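Local coordinates for acetyltransferase, GNAT family (Colwellia psychrerythraea, PDB 3IWG), which probably transfers acyl groups, such as acetyl from acetyl-CoA, to a substrate that is not known, as a member of the GNAT acetyltransferase family, at residues D15-K20 against L54-C58; N61-L67 against V97-F101; L138-M143 against K225-F230; F157-I162 against I213-S217; R179-F183 against G195-D201. All coordinates share one frame. Numbering follows the deposited sequence.

Interaction 1 of 5, residues D15-K20 against L54-C58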
# COMPACT_ATOMS: atom_id res chain seq x y z
N ASP A 15 -6.09 -20.32 11.16
CA ASP A 15 -7.04 -21.13 11.91
C ASP A 15 -8.52 -21.00 11.47
O ASP A 15 -9.35 -21.81 11.84
CB ASP A 15 -6.98 -20.71 13.38
CG ASP A 15 -7.09 -21.87 14.31
OD1 ASP A 15 -7.40 -22.98 13.81
OD2 ASP A 15 -6.87 -21.69 15.53
N LEU A 16 -8.84 -19.95 10.72
CA LEU A 16 -10.22 -19.62 10.35
C LEU A 16 -10.53 -19.81 8.86
O LEU A 16 -11.64 -19.52 8.42
CB LEU A 16 -10.52 -18.17 10.75
CG LEU A 16 -10.51 -17.90 12.24
CD1 LEU A 16 -11.04 -16.55 12.51
CD2 LEU A 16 -11.31 -18.95 13.01
N THR A 17 -9.56 -20.32 8.10
CA THR A 17 -9.70 -20.57 6.67
C THR A 17 -11.00 -21.24 6.23
O THR A 17 -11.66 -20.76 5.30
CB THR A 17 -8.53 -21.43 6.15
OG1 THR A 17 -7.42 -20.57 5.97
CG2 THR A 17 -8.86 -22.12 4.81
N GLN A 18 -11.35 -22.33 6.90
CA GLN A 18 -12.57 -23.06 6.60
C GLN A 18 -13.79 -22.31 7.09
O GLN A 18 -14.78 -22.22 6.39
CB GLN A 18 -12.57 -24.43 7.25
CG GLN A 18 -12.15 -25.63 6.36
CD GLN A 18 -12.66 -26.96 6.96
OE1 GLN A 18 -13.01 -27.02 8.16
NE2 GLN A 18 -12.71 -28.02 6.12
N LEU A 19 -13.76 -21.82 8.31
CA LEU A 19 -14.90 -21.12 8.84
C LEU A 19 -15.20 -19.85 8.01
O LEU A 19 -16.37 -19.56 7.70
CB LEU A 19 -14.71 -20.82 10.32
CG LEU A 19 -14.81 -22.03 11.25
CD1 LEU A 19 -14.30 -21.64 12.65
CD2 LEU A 19 -16.27 -22.56 11.34
N LYS A 20 -14.14 -19.13 7.62
CA LYS A 20 -14.33 -17.95 6.79
C LYS A 20 -14.93 -18.27 5.43
O LYS A 20 -15.85 -17.57 4.95
CB LYS A 20 -13.03 -17.18 6.61
CG LYS A 20 -12.53 -16.53 7.88
CD LYS A 20 -12.39 -15.03 7.72
CE LYS A 20 -12.22 -14.27 9.05
NZ LYS A 20 -12.21 -12.81 8.81
N LEU A 54 -12.83 -25.74 17.22
CA LEU A 54 -13.19 -24.43 16.71
C LEU A 54 -14.41 -24.47 15.76
O LEU A 54 -14.26 -24.78 14.59
CB LEU A 54 -11.99 -23.87 15.96
CG LEU A 54 -12.08 -22.46 15.38
CD1 LEU A 54 -12.45 -21.49 16.50
CD2 LEU A 54 -10.70 -22.15 14.72
N VAL A 55 -15.59 -24.11 16.26
CA VAL A 55 -16.85 -24.24 15.48
C VAL A 55 -17.51 -22.91 15.05
O VAL A 55 -18.62 -22.90 14.46
CB VAL A 55 -17.85 -25.08 16.27
CG1 VAL A 55 -17.19 -26.40 16.68
CG2 VAL A 55 -18.35 -24.32 17.50
N GLY A 56 -16.85 -21.79 15.36
CA GLY A 56 -17.27 -20.48 14.88
C GLY A 56 -16.32 -19.37 15.25
O GLY A 56 -15.34 -19.60 15.97
N PHE A 57 -16.62 -18.15 14.80
CA PHE A 57 -15.77 -16.99 15.09
C PHE A 57 -16.50 -15.63 14.96
O PHE A 57 -17.57 -15.52 14.37
CB PHE A 57 -14.56 -16.97 14.14
CG PHE A 57 -14.89 -16.40 12.80
CD1 PHE A 57 -15.43 -17.20 11.81
CD2 PHE A 57 -14.76 -15.05 12.56
CE1 PHE A 57 -15.78 -16.65 10.57
CE2 PHE A 57 -15.12 -14.50 11.36
CZ PHE A 57 -15.63 -15.29 10.36
N CYS A 58 -15.86 -14.58 15.47
CA CYS A 58 -16.29 -13.24 15.15
C CYS A 58 -15.09 -12.32 15.11
O CYS A 58 -14.01 -12.71 15.52
CB CYS A 58 -17.33 -12.74 16.17
SG CYS A 58 -16.68 -12.31 17.75
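A classic beta bulge breaks the strand that receives this helix. Val55 and Gly56 both face Phe48 of the neighbouring strand 44-50. Leu54 and Phe57, on the two sides of the bulge, both point their CA-CB bonds toward segment 15-20. Leu19 sits over the gap between them. Its CD1 lies 3.6 Å from Leu54 CG and 3.7 Å from Gly56 N, and its CB is 4.0 Å from Phe57 CD1. Leu16 also touches both residues: its CD2 is 3.7 Å from Leu54 CD2 and its CD1 is 3.9 Å from Phe57 CG. At the edge, the aliphatic part of Lys20 packs against the Phe57 side chain, with CE 3.7 Å from Phe57 CE2. Its NZ is hydrogen-bonded to Gln68 on strand 65-71. No hydrogen bond crosses between the segments, so the contact is apolar packing. The start of helix 17-26 and the 3-10 turn before it lie on one face of the sheet, as in the alpha/beta layering of a GNAT domain.

Interaction 2 of 5, residues N61-L67 against V97-F101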
# COMPACT_ATOMS: atom_id res chain seq x y z
N ASN A 61 -13.82 -4.63 15.39
CA ASN A 61 -12.90 -3.58 15.03
C ASN A 61 -12.49 -2.75 16.24
O ASN A 61 -12.93 -3.00 17.37
CB ASN A 61 -13.46 -2.73 13.84
CG ASN A 61 -14.50 -1.68 14.25
OD1 ASN A 61 -14.84 -1.49 15.42
ND2 ASN A 61 -15.02 -1.02 13.25
N ASP A 62 -11.66 -1.77 15.96
CA ASP A 62 -11.12 -0.88 16.98
C ASP A 62 -12.10 -0.01 17.71
O ASP A 62 -11.85 0.39 18.84
CB ASP A 62 -10.07 0.03 16.32
CG ASP A 62 -8.70 -0.54 16.42
OD1 ASP A 62 -8.59 -1.66 17.02
OD2 ASP A 62 -7.74 0.14 15.94
N ASP A 63 -13.19 0.32 17.07
CA ASP A 63 -14.22 1.12 17.71
C ASP A 63 -15.13 0.30 18.56
O ASP A 63 -15.93 0.88 19.27
CB ASP A 63 -14.98 1.90 16.67
CG ASP A 63 -14.08 2.89 15.96
OD1 ASP A 63 -13.50 3.73 16.69
OD2 ASP A 63 -13.88 2.80 14.72
N GLY A 64 -14.98 -1.03 18.55
CA GLY A 64 -15.87 -1.89 19.34
C GLY A 64 -17.07 -2.44 18.56
O GLY A 64 -18.06 -2.86 19.15
N TYR A 65 -16.95 -2.49 17.25
CA TYR A 65 -18.04 -2.93 16.43
C TYR A 65 -17.70 -4.21 15.74
O TYR A 65 -16.66 -4.31 15.06
CB TYR A 65 -18.39 -1.87 15.38
CG TYR A 65 -19.11 -0.69 15.99
CD1 TYR A 65 -18.41 0.38 16.51
CD2 TYR A 65 -20.50 -0.68 16.07
CE1 TYR A 65 -19.07 1.46 17.10
CE2 TYR A 65 -21.17 0.38 16.64
CZ TYR A 65 -20.46 1.45 17.15
OH TYR A 65 -21.14 2.50 17.70
N LEU A 66 -18.60 -5.16 15.90
CA LEU A 66 -18.54 -6.40 15.17
C LEU A 66 -18.56 -6.14 13.69
O LEU A 66 -19.22 -5.23 13.20
CB LEU A 66 -19.69 -7.34 15.54
CG LEU A 66 -19.52 -8.31 16.73
CD1 LEU A 66 -19.00 -7.59 17.94
CD2 LEU A 66 -20.86 -9.05 17.09
N LEU A 67 -17.83 -6.95 12.97
CA LEU A 67 -17.78 -6.88 11.54
C LEU A 67 -18.23 -8.21 10.95
O LEU A 67 -18.76 -8.23 9.86
CB LEU A 67 -16.33 -6.53 11.05
CG LEU A 67 -15.76 -5.10 11.33
CD1 LEU A 67 -14.43 -4.79 10.52
CD2 LEU A 67 -16.75 -3.95 11.07
N VAL A 97 -18.51 -4.61 23.62
CA VAL A 97 -18.80 -4.39 22.22
C VAL A 97 -19.97 -3.42 22.11
O VAL A 97 -20.98 -3.58 22.79
CB VAL A 97 -19.19 -5.69 21.56
CG1 VAL A 97 -19.60 -5.43 20.13
CG2 VAL A 97 -18.02 -6.67 21.62
N LYS A 98 -19.82 -2.40 21.28
CA LYS A 98 -20.82 -1.33 21.18
C LYS A 98 -21.91 -1.60 20.17
O LYS A 98 -22.99 -1.02 20.26
CB LYS A 98 -20.15 -0.03 20.75
CG LYS A 98 -19.33 0.65 21.82
CD LYS A 98 -18.58 1.80 21.17
CE LYS A 98 -17.81 2.62 22.16
NZ LYS A 98 -16.72 3.35 21.46
N GLY A 99 -21.60 -2.44 19.17
CA GLY A 99 -22.49 -2.59 18.05
C GLY A 99 -22.00 -3.50 16.96
O GLY A 99 -21.06 -4.28 17.13
N ALA A 100 -22.66 -3.44 15.83
CA ALA A 100 -22.24 -4.29 14.73
C ALA A 100 -22.49 -3.61 13.42
O ALA A 100 -23.39 -2.75 13.31
CB ALA A 100 -22.97 -5.60 14.77
N PHE A 101 -21.66 -3.96 12.45
CA PHE A 101 -21.92 -3.69 11.05
C PHE A 101 -22.20 -5.04 10.41
O PHE A 101 -21.47 -6.04 10.62
CB PHE A 101 -20.74 -3.03 10.33
CG PHE A 101 -20.36 -1.63 10.84
CD1 PHE A 101 -20.90 -0.49 10.24
CD2 PHE A 101 -19.46 -1.46 11.88
CE1 PHE A 101 -20.57 0.82 10.67
CE2 PHE A 101 -19.10 -0.19 12.33
CZ PHE A 101 -19.65 0.97 11.72
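Apolar side chains pack on both faces of a parallel strand pair. On one face Leu66 CB meets Ala100 CB at 3.8 Å. On the other, Tyr65 CB lies 3.6 Å from Phe101 CE2. The two rings are oblique, with centroids 5.3 Å apart and planes at 56°. Leu67 CD2 also reaches Phe101 CD2 at 3.8 Å. The Tyr65 ring lies across Gly99, where a side chain would clash with it; Tyr65 CD2 is 3.3 Å from Gly99 C. Lys98 CB sits over the ring face, 4.2 Å from the centroid, in a CH-pi contact. The Tyr65 hydroxyl is hydrogen-bonded to Glu272. Three backbone bonds set the register: Lys98 N to Gly64 O (2.8 Å), Leu66 N to Gly99 O (2.9 Å) and Phe101 N to Leu66 O (2.9 Å). At the polar edge is the type I turn Asn61-Gly64. Asn61 OD1 accepts from Tyr65 N at 3.0 Å, and Lys98 NZ makes a weak bond to Asp63 O at 3.4 Å. The strands belong to a beta-alpha-beta unit with helix 76-87. The backbone bonds fix the pairing, while glycine at 99 lets an aromatic ring lie against the neighbouring main chain.

Interaction 3 of 5, residues L138-M143 against K225-F230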
# COMPACT_ATOMS: atom_id res chain seq x y z
N LEU A 138 -24.92 4.42 -27.02
CA LEU A 138 -24.59 5.60 -26.23
C LEU A 138 -23.07 5.83 -26.20
O LEU A 138 -22.32 4.93 -25.83
CB LEU A 138 -25.08 5.34 -24.79
CG LEU A 138 -25.12 6.46 -23.75
CD1 LEU A 138 -24.93 5.89 -22.34
CD2 LEU A 138 -24.07 7.51 -24.03
N GLU A 139 -22.63 7.04 -26.57
CA GLU A 139 -21.20 7.46 -26.47
C GLU A 139 -20.44 7.02 -25.17
O GLU A 139 -20.82 7.40 -24.06
CB GLU A 139 -21.02 9.00 -26.70
CG GLU A 139 -22.15 9.93 -26.14
CD GLU A 139 -21.65 11.28 -25.56
OE1 GLU A 139 -22.17 11.70 -24.47
OE2 GLU A 139 -20.77 11.92 -26.21
N MSE A 140 -19.38 6.24 -25.36
CA MSE A 140 -18.57 5.62 -24.31
C MSE A 140 -17.17 6.25 -24.30
O MSE A 140 -16.51 6.33 -25.36
CB MSE A 140 -18.48 4.11 -24.57
CG MSE A 140 -17.14 3.41 -24.18
SE MSE A 140 -17.19 2.17 -22.64
CE MSE A 140 -15.61 1.04 -23.03
N ILE A 141 -16.71 6.68 -23.12
CA ILE A 141 -15.40 7.31 -22.99
C ILE A 141 -14.27 6.30 -23.08
O ILE A 141 -14.50 5.11 -22.96
CB ILE A 141 -15.20 8.03 -21.64
CG1 ILE A 141 -15.17 7.03 -20.48
CG2 ILE A 141 -16.27 9.10 -21.43
CD1 ILE A 141 -14.79 7.68 -19.14
N ASP A 142 -13.06 6.79 -23.29
CA ASP A 142 -11.86 5.96 -23.23
C ASP A 142 -11.05 6.31 -21.97
O ASP A 142 -10.66 7.45 -21.78
CB ASP A 142 -11.00 6.12 -24.50
CG ASP A 142 -9.93 4.99 -24.66
OD1 ASP A 142 -10.14 3.82 -24.19
OD2 ASP A 142 -8.86 5.29 -25.24
N MSE A 143 -10.84 5.34 -21.10
CA MSE A 143 -9.94 5.52 -19.97
C MSE A 143 -8.64 4.78 -20.26
O MSE A 143 -8.64 3.73 -20.94
CB MSE A 143 -10.58 5.02 -18.68
CG MSE A 143 -11.81 5.75 -18.27
SE MSE A 143 -12.55 5.10 -16.65
CE MSE A 143 -11.35 6.08 -15.46
N LYS A 225 -21.10 8.45 -14.33
CA LYS A 225 -21.83 7.44 -15.06
C LYS A 225 -20.94 6.79 -16.12
O LYS A 225 -20.90 5.57 -16.25
CB LYS A 225 -23.06 8.01 -15.71
CG LYS A 225 -23.86 6.98 -16.48
CD LYS A 225 -25.14 7.63 -17.03
CE LYS A 225 -26.03 6.63 -17.85
NZ LYS A 225 -25.86 6.66 -19.34
N LYS A 226 -20.23 7.63 -16.87
CA LYS A 226 -19.44 7.15 -17.97
C LYS A 226 -18.29 6.28 -17.51
O LYS A 226 -17.91 5.32 -18.20
CB LYS A 226 -18.93 8.32 -18.76
CG LYS A 226 -20.02 9.15 -19.40
CD LYS A 226 -19.56 9.76 -20.70
CE LYS A 226 -19.38 11.27 -20.71
NZ LYS A 226 -20.47 11.86 -21.52
N VAL A 227 -17.77 6.60 -16.33
CA VAL A 227 -16.62 5.90 -15.77
C VAL A 227 -17.07 4.51 -15.37
O VAL A 227 -16.46 3.51 -15.72
CB VAL A 227 -15.99 6.65 -14.57
CG1 VAL A 227 -14.96 5.83 -13.88
CG2 VAL A 227 -15.37 7.94 -15.04
N LEU A 228 -18.19 4.47 -14.66
CA LEU A 228 -18.78 3.21 -14.25
C LEU A 228 -19.08 2.33 -15.49
O LEU A 228 -18.79 1.14 -15.48
CB LEU A 228 -20.03 3.49 -13.44
CG LEU A 228 -19.73 3.91 -12.01
CD1 LEU A 228 -21.02 4.38 -11.34
CD2 LEU A 228 -19.20 2.70 -11.25
N THR A 229 -19.58 2.93 -16.55
CA THR A 229 -19.89 2.18 -17.75
C THR A 229 -18.63 1.57 -18.35
O THR A 229 -18.63 0.41 -18.72
CB THR A 229 -20.62 3.04 -18.80
OG1 THR A 229 -21.82 3.56 -18.20
CG2 THR A 229 -20.99 2.21 -20.02
N PHE A 230 -17.54 2.33 -18.41
CA PHE A 230 -16.27 1.78 -18.90
C PHE A 230 -15.81 0.62 -18.03
O PHE A 230 -15.42 -0.42 -18.52
CB PHE A 230 -15.19 2.86 -18.85
CG PHE A 230 -13.84 2.38 -19.28
CD1 PHE A 230 -12.99 1.83 -18.37
CD2 PHE A 230 -13.42 2.53 -20.58
CE1 PHE A 230 -11.74 1.39 -18.74
CE2 PHE A 230 -12.16 2.09 -20.97
CZ PHE A 230 -11.31 1.53 -20.05
O HOH W 1 -18.18 5.30 -20.78
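This is a surface contact between an extended loop and a helix. The loop runs between strands 117-129 and 144-145, and segment 225-230 lies on helix 223-237. No direct hydrogen bond joins the two. One water bridges them instead, accepting from Ile141 N at 3.1 Å and donating to Lys226 O at 2.6 Å. Phe230 is the main apolar partner. Met143 CB lies over its ring face, 3.8 Å from the centroid, in a CH-pi contact. Two selenomethionines add Met-aromatic contacts: Met143 SE is 4.3 Å from the Phe230 ring centroid and Met140 SE is 5.5 Å from it, both oblique to the ring. Met143 SE also packs on Val227 CG1 at 3.7 Å. Ile141 lies between Val227 and Lys226, with CD1 4.1 Å from Val227 CG2 and CG2 3.4 Å from Lys226 CD. Near the exposed end of the loop, Glu139 OE1 forms a salt bridge with Lys226 NZ at 3.4 Å. Phe183 of strand 182-187 meets the Phe230 ring edge-to-face and also touches Met143. The loop runs alongside helix 223-237 at the sheet edge and leads into strand 144-145. This helix follows the probable motif A turn of the GNAT fold.

Interaction 4 of 5, residues F157-I162 against I213-S217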
# COMPACT_ATOMS: atom_id res chain seq x y z
N PHE A 157 -4.42 13.65 -7.19
CA PHE A 157 -5.84 13.74 -7.54
C PHE A 157 -6.77 13.21 -6.39
O PHE A 157 -7.70 13.90 -5.96
CB PHE A 157 -6.08 13.00 -8.87
CG PHE A 157 -7.51 13.02 -9.31
CD1 PHE A 157 -8.32 11.94 -9.07
CD2 PHE A 157 -8.03 14.16 -9.94
CE1 PHE A 157 -9.62 11.95 -9.46
CE2 PHE A 157 -9.33 14.18 -10.34
CZ PHE A 157 -10.15 13.08 -10.09
N ALA A 158 -6.48 12.03 -5.85
CA ALA A 158 -7.33 11.50 -4.81
C ALA A 158 -7.19 12.30 -3.53
O ALA A 158 -8.20 12.55 -2.86
CB ALA A 158 -7.03 10.03 -4.56
N ALA A 159 -5.98 12.70 -3.17
CA ALA A 159 -5.78 13.44 -1.92
C ALA A 159 -6.61 14.73 -1.96
O ALA A 159 -7.32 15.06 -1.00
CB ALA A 159 -4.27 13.77 -1.68
N ALA A 160 -6.52 15.45 -3.08
CA ALA A 160 -7.26 16.70 -3.28
C ALA A 160 -8.76 16.47 -3.28
O ALA A 160 -9.51 17.31 -2.79
CB ALA A 160 -6.81 17.39 -4.59
N ASN A 161 -9.23 15.33 -3.80
CA ASN A 161 -10.69 15.13 -3.94
C ASN A 161 -11.33 14.38 -2.82
O ASN A 161 -12.45 14.66 -2.51
CB ASN A 161 -11.06 14.47 -5.26
CG ASN A 161 -10.95 15.41 -6.40
OD1 ASN A 161 -11.76 16.33 -6.52
ND2 ASN A 161 -9.93 15.25 -7.22
N ILE A 162 -10.68 13.41 -2.21
CA ILE A 162 -11.35 12.69 -1.10
C ILE A 162 -10.63 12.85 0.25
O ILE A 162 -11.08 12.30 1.25
CB ILE A 162 -11.51 11.16 -1.39
CG1 ILE A 162 -10.13 10.49 -1.50
CG2 ILE A 162 -12.33 10.92 -2.67
CD1 ILE A 162 -10.16 8.96 -1.58
N ILE A 213 -13.60 8.24 -8.56
CA ILE A 213 -13.54 9.59 -8.07
C ILE A 213 -13.60 10.55 -9.24
O ILE A 213 -12.79 10.47 -10.16
CB ILE A 213 -12.17 9.88 -7.34
CG1 ILE A 213 -11.89 8.89 -6.19
CG2 ILE A 213 -12.17 11.30 -6.84
CD1 ILE A 213 -10.35 9.01 -5.60
N VAL A 214 -14.55 11.46 -9.19
CA VAL A 214 -14.69 12.48 -10.23
C VAL A 214 -14.07 13.72 -9.71
O VAL A 214 -14.26 14.03 -8.55
CB VAL A 214 -16.17 12.80 -10.55
CG1 VAL A 214 -16.27 14.00 -11.52
CG2 VAL A 214 -16.83 11.61 -11.10
N ALA A 215 -13.32 14.42 -10.54
CA ALA A 215 -12.71 15.69 -10.10
C ALA A 215 -13.81 16.60 -9.58
O ALA A 215 -14.87 16.76 -10.21
CB ALA A 215 -11.96 16.38 -11.21
N GLN A 216 -13.55 17.19 -8.42
CA GLN A 216 -14.51 18.10 -7.79
C GLN A 216 -14.77 19.32 -8.66
O GLN A 216 -15.77 19.98 -8.49
CB GLN A 216 -14.00 18.53 -6.40
CG GLN A 216 -15.05 19.09 -5.44
CD GLN A 216 -16.44 18.33 -5.48
OE1 GLN A 216 -16.50 17.08 -5.44
NE2 GLN A 216 -17.55 19.12 -5.57
N SER A 217 -13.87 19.60 -9.60
CA SER A 217 -14.07 20.68 -10.58
C SER A 217 -15.01 20.34 -11.76
O SER A 217 -15.24 21.17 -12.63
CB SER A 217 -12.71 21.10 -11.16
OG SER A 217 -12.08 19.98 -11.70
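Apolar packing makes up most of this contact between the end of helix 151-162 and the end of strand 207-214. Ile213 points its CA-CB bond at the helix and is the residue most covered. Its CD1 lies 3.6 Å from Ala158 CB and 4.0 Å from Ile162 CG2. Its CG2 lies 3.7 Å from both Phe157 CE1 and Asn161 CB. The Phe157 ring extends along the chain past the strand end, where its CE2 meets Ala215 CB at 3.5 Å. The ring presents its edge to the backbone, with CE1 3.6 Å from Ile213 O and CZ 3.5 Å from Ala215 N.

One hydrogen bond crosses between the segments. Gln216 N donates to Asn161 OD1 at 2.7 Å. The other end of the amide turns back into the helix, where Asn161 ND2 donates to Phe157 O at 2.9 Å. Asn161 ties the strand exit to the last turn of its own helix. The Gln216 side chain bonds to Arg219.

Helix 166-178 adds Tyr173, which touches both Ala158 and Ile213. Val214 points away from the helix, its side chain about 4 Å from a bound sulfate. The ion is probably from the crystallisation liquor, but is consistent with a phosphate-binding pocket beside this strand. The strand end leads through Arg219 into a turn with the Q/R-x-x-G-x-G/A signature of GNAT motif A, which in relatives binds the acetyl-CoA pyrophosphate.

Interaction 5 of 5, residues R179-F183 against G195-D201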
# COMPACT_ATOMS: atom_id res chain seq x y z
N ARG A 179 -1.62 -4.44 -9.96
CA ARG A 179 -2.69 -5.40 -10.25
C ARG A 179 -3.43 -5.01 -11.55
O ARG A 179 -4.31 -5.72 -11.96
CB ARG A 179 -3.70 -5.47 -9.10
CG ARG A 179 -3.17 -6.02 -7.78
CD ARG A 179 -4.20 -5.86 -6.59
NE ARG A 179 -5.46 -6.61 -6.79
CZ ARG A 179 -5.59 -7.93 -6.62
NH1 ARG A 179 -4.56 -8.68 -6.21
NH2 ARG A 179 -6.75 -8.54 -6.84
N LYS A 180 -3.05 -3.90 -12.19
CA LYS A 180 -3.78 -3.35 -13.35
C LYS A 180 -5.29 -3.07 -13.10
O LYS A 180 -6.16 -3.33 -13.93
CB LYS A 180 -3.55 -4.29 -14.55
CG LYS A 180 -2.06 -4.71 -14.71
CD LYS A 180 -1.77 -5.23 -16.12
CE LYS A 180 -0.34 -5.86 -16.26
NZ LYS A 180 -0.42 -7.22 -16.93
N GLU A 181 -5.59 -2.52 -11.93
CA GLU A 181 -6.97 -2.24 -11.57
C GLU A 181 -7.34 -0.78 -11.61
O GLU A 181 -8.50 -0.41 -11.35
CB GLU A 181 -7.28 -2.85 -10.20
CG GLU A 181 -7.25 -4.36 -10.21
CD GLU A 181 -7.38 -4.98 -8.83
OE1 GLU A 181 -7.20 -4.26 -7.84
OE2 GLU A 181 -7.63 -6.20 -8.74
N LEU A 182 -6.37 0.08 -11.90
CA LEU A 182 -6.63 1.52 -11.80
C LEU A 182 -6.67 2.14 -13.19
O LEU A 182 -5.84 1.82 -14.02
CB LEU A 182 -5.58 2.20 -10.93
CG LEU A 182 -5.63 3.73 -10.67
CD1 LEU A 182 -6.87 4.17 -9.91
CD2 LEU A 182 -4.35 4.16 -9.91
N PHE A 183 -7.64 3.05 -13.42
CA PHE A 183 -7.72 3.74 -14.68
C PHE A 183 -7.94 5.25 -14.48
O PHE A 183 -8.49 5.69 -13.48
CB PHE A 183 -8.86 3.18 -15.54
CG PHE A 183 -8.69 1.73 -15.90
CD1 PHE A 183 -8.94 0.74 -14.99
CD2 PHE A 183 -8.30 1.36 -17.18
CE1 PHE A 183 -8.77 -0.59 -15.32
CE2 PHE A 183 -8.13 0.00 -17.50
CZ PHE A 183 -8.39 -0.96 -16.56
N GLY A 195 -10.77 5.59 -11.94
CA GLY A 195 -11.65 4.46 -11.79
C GLY A 195 -10.88 3.24 -11.35
O GLY A 195 -9.72 3.05 -11.77
N GLU A 196 -11.53 2.41 -10.54
CA GLU A 196 -11.00 1.15 -10.03
C GLU A 196 -11.90 -0.03 -10.43
O GLU A 196 -13.11 0.04 -10.27
CB GLU A 196 -10.90 1.19 -8.51
CG GLU A 196 -10.16 2.41 -8.01
CD GLU A 196 -9.95 2.46 -6.48
OE1 GLU A 196 -10.28 1.50 -5.75
OE2 GLU A 196 -9.42 3.49 -6.01
N CYS A 197 -11.30 -1.08 -10.98
CA CYS A 197 -11.98 -2.29 -11.31
C CYS A 197 -11.23 -3.44 -10.62
O CYS A 197 -10.30 -4.01 -11.20
CB CYS A 197 -11.96 -2.47 -12.82
SG CYS A 197 -12.83 -3.94 -13.44
N ARG A 198 -11.62 -3.75 -9.39
CA ARG A 198 -10.80 -4.61 -8.55
C ARG A 198 -11.26 -6.02 -8.55
O ARG A 198 -12.43 -6.29 -8.38
CB ARG A 198 -10.90 -4.18 -7.12
CG ARG A 198 -10.52 -2.72 -6.80
CD ARG A 198 -11.01 -2.46 -5.34
NE ARG A 198 -11.35 -1.08 -5.25
CZ ARG A 198 -12.53 -0.55 -4.98
NH1 ARG A 198 -12.60 0.78 -4.98
NH2 ARG A 198 -13.57 -1.28 -4.62
N LEU A 199 -10.32 -6.93 -8.69
CA LEU A 199 -10.65 -8.33 -8.63
C LEU A 199 -10.54 -8.75 -7.21
O LEU A 199 -9.84 -8.12 -6.45
CB LEU A 199 -9.67 -9.16 -9.45
CG LEU A 199 -10.06 -9.23 -10.91
CD1 LEU A 199 -10.31 -7.85 -11.49
CD2 LEU A 199 -8.98 -10.03 -11.73
N PHE A 200 -11.22 -9.83 -6.88
CA PHE A 200 -11.06 -10.52 -5.61
C PHE A 200 -10.12 -11.71 -5.74
O PHE A 200 -10.24 -12.53 -6.66
CB PHE A 200 -12.39 -11.04 -5.18
CG PHE A 200 -13.36 -9.96 -4.83
CD1 PHE A 200 -13.40 -9.45 -3.55
CD2 PHE A 200 -14.23 -9.46 -5.78
CE1 PHE A 200 -14.31 -8.47 -3.21
CE2 PHE A 200 -15.13 -8.45 -5.47
CZ PHE A 200 -15.18 -7.96 -4.18
N ASP A 201 -9.19 -11.84 -4.81
CA ASP A 201 -8.26 -12.96 -4.90
C ASP A 201 -8.87 -14.31 -4.46
O ASP A 201 -8.40 -15.36 -4.89
CB ASP A 201 -6.96 -12.62 -4.15
CG ASP A 201 -6.12 -11.56 -4.89
OD1 ASP A 201 -6.38 -11.26 -6.09
OD2 ASP A 201 -5.23 -10.99 -4.25
O HOH W 2 -9.17 -4.93 -13.81
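Glu181, Gly195 and Arg179 have the most surface covered by the other segment in this contact, which lies at the open end of the beta hairpin 182-187/190-199. Glu181 works through both its backbone and its side chain. Its O accepts from Cys197 N at 2.9 Å, and its OE2 accepts from Leu199 N at 2.8 Å. The carboxylate thus takes up a backbone NH of the second strand. Gly195 forms a hydrogen-bonded pair with Phe183: Phe183 N to Gly195 O is 2.7 Å, and Gly195 N to Phe183 O is 2.8 Å. Arg179 precedes the Schellman motif at Lys180 that ends helix 166-178. Within the chain its guanidinium lies between Glu181 and Asp201 in a salt-bridge network. Arg179 NE to Glu181 OE1 is 3.1 Å, on the same segment. Glu178 of the second subunit forms a further salt bridge with Arg179, so the network reaches the dimer interface. Beyond the strand ends, Arg179 NH2 forms a salt bridge with Asp201 OD1 at 2.8 Å.

How the interactions relate
The contacts fall into two groups; interactions 1, 2, 4 and 5 reach one sheet, and interaction 3 packs a loop on a helix beside it. Interactions 1 and 2 lie on the neighbouring strands 53-60 and 65-71, with centres about 18 Å apart. Interactions 3, 4 and 5 lie in the second GNAT-like half. Interaction 5 is nested within the loop of interaction 4, and that within interaction 3. Interactions 3 and 5 touch: Met143 CE is 3.5 Å from Phe183 O. Interaction 4 lies at the strand end before the probable motif A turn, with the Val214 side chain about 4 Å from the sulfate; interaction 3 uses the helix after it. Interactions 1 and 5 have nearest atoms about 12 Å apart.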